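Epsin-1 (Saccharomyces cerevisiae, PDB 5LOZ) binds phosphoinositide-rich membranes, ubiquitin and clathrin as an endocytic adaptor required for endocytosis and actin localization, and is represented here by its ENTH domain. Local coordinates at residues Ile67-Leu70 and Ile71-Gly74. Numbering follows the deposited sequence.
Sequences IDYL and IRFG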
loop_
_atom_site.group_PDB
_atom_site.type_symbol
_atom_site.label_atom_id
_atom_site.label_comp_id
_atom_site.label_asym_id
_atom_site.label_seq_id
_atom_site.Cartn_x
_atom_site.Cartn_y
_atom_site.Cartn_z
ATOM N N ILE A 67 -1.714 -0.090 0.064
ATOM C CA ILE A 67 -2.019 -0.067 1.509
ATOM C C ILE A 67 -3.172 0.902 1.867
ATOM O O ILE A 67 -4.039 0.601 2.691
ATOM C CB ILE A 67 -0.786 0.177 2.367
ATOM C CG1 ILE A 67 0.236 -0.930 2.152
ATOM C CG2 ILE A 67 -1.192 0.306 3.868
ATOM C CD1 ILE A 67 1.560 -0.679 2.755
ATOM N N ASP A 68 -3.180 2.075 1.228
ATOM C CA ASP A 68 -4.225 3.069 1.446
ATOM C C ASP A 68 -5.594 2.481 1.100
ATOM O O ASP A 68 -6.552 2.643 1.894
ATOM C CB ASP A 68 -3.922 4.338 0.664
ATOM C CG ASP A 68 -5.109 5.266 0.579
ATOM O OD1 ASP A 68 -5.333 5.946 1.584
ATOM O OD2 ASP A 68 -5.853 5.236 -0.449
ATOM N N TYR A 69 -5.706 1.824 -0.058
ATOM C CA TYR A 69 -6.958 1.239 -0.497
ATOM C C TYR A 69 -7.401 0.119 0.468
ATOM O O TYR A 69 -8.584 -0.026 0.783
ATOM C CB TYR A 69 -6.848 0.680 -1.890
ATOM C CG TYR A 69 -8.176 0.465 -2.573
ATOM C CD1 TYR A 69 -8.810 1.501 -3.234
ATOM C CD2 TYR A 69 -8.799 -0.771 -2.564
ATOM C CE1 TYR A 69 -10.016 1.328 -3.878
ATOM C CE2 TYR A 69 -10.026 -0.963 -3.213
ATOM C CZ TYR A 69 -10.632 0.103 -3.866
ATOM O OH TYR A 69 -11.836 0.007 -4.531
ATOM N N LEU A 70 -6.431 -0.660 0.934
ATOM C CA LEU A 70 -6.692 -1.790 1.776
ATOM C C LEU A 70 -7.276 -1.381 3.132
ATOM O O LEU A 70 -8.149 -2.065 3.655
ATOM C CB LEU A 70 -5.413 -2.600 2.002
ATOM C CG LEU A 70 -4.916 -3.512 0.889
ATOM C CD1 LEU A 70 -3.704 -4.342 1.314
ATOM C CD2 LEU A 70 -6.064 -4.425 0.421
ATOM N N ILE A 71 -6.758 -0.314 3.721
ATOM C CA ILE A 71 -7.259 0.126 5.027
ATOM C C ILE A 71 -8.617 0.812 4.882
ATOM O O ILE A 71 -9.378 0.881 5.830
ATOM C CB ILE A 71 -6.243 0.989 5.843
ATOM C CG1 ILE A 71 -6.048 2.379 5.240
ATOM C CG2 ILE A 71 -4.887 0.235 6.035
ATOM C CD1 ILE A 71 -5.342 3.362 6.152
ATOM N N ARG A 72 -8.897 1.333 3.677
ATOM C CA ARG A 72 -10.156 1.952 3.386
ATOM C C ARG A 72 -11.239 0.954 2.919
ATOM O O ARG A 72 -12.426 1.197 3.130
ATOM C CB ARG A 72 -10.001 3.075 2.377
ATOM C CG ARG A 72 -9.292 4.315 2.866
ATOM C CD ARG A 72 -8.727 5.114 1.684
ATOM N NE ARG A 72 -9.778 5.606 0.842
ATOM C CZ ARG A 72 -9.730 5.725 -0.480
ATOM N NH1 ARG A 72 -8.638 5.407 -1.166
ATOM N NH2 ARG A 72 -10.802 6.194 -1.127
ATOM N N PHE A 73 -10.831 -0.154 2.295
ATOM C CA PHE A 73 -11.798 -1.096 1.681
ATOM C C PHE A 73 -11.585 -2.553 2.065
ATOM O O PHE A 73 -12.427 -3.394 1.776
ATOM C CB PHE A 73 -11.718 -1.008 0.146
ATOM C CG PHE A 73 -12.269 0.268 -0.429
ATOM C CD1 PHE A 73 -11.439 1.389 -0.623
ATOM C CD2 PHE A 73 -13.615 0.355 -0.777
ATOM C CE1 PHE A 73 -11.967 2.599 -1.188
ATOM C CE2 PHE A 73 -14.152 1.557 -1.333
ATOM C CZ PHE A 73 -13.317 2.669 -1.526
ATOM N N GLY A 74 -10.434 -2.881 2.651
ATOM C CA GLY A 74 -10.086 -4.266 2.919
ATOM C C GLY A 74 -10.388 -4.711 4.313
ATOM O O GLY A 74 -10.987 -3.984 5.078
#
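Y69 and F73, one helical turn apart, form an offset stack. The ring centroids are 4.2 Å apart and the planes differ by 16°. F73 CD1 sits over the centre of the Y69 ring, while Y69 CZ lies over the F73 face, offset toward the rim. Y69 CG is anti to the backbone N, which swings the ring forward along the helix to F73. On the neighbouring stripe, D68 and R72 make an i to i+4 salt bridge. R72 NH1 reaches D68 OD2 on its syn side at 2.9 Å, with an N-H...O angle of 146°. The carboxylate and guanidinium planes are 34° apart. The R72 chain bends at chi3, and its CD packs 3.3 Å from D68 O. F73 CE1 lies over one guanidinium face, toward its rim. E129 takes R72 NE in a second salt bridge. I67 to F73 form the C-terminal part of helix 57-73 of the ENTH alpha-alpha superhelix. Its buried side carries I67, L70 and I71, which between them pack on helices 36-50, 76-84 and 106-121. Y69 also leans on helix 23-32. Past F73 the chain leaves helical geometry at G74, whose N still bonds L70 O from above the carbonyl plane.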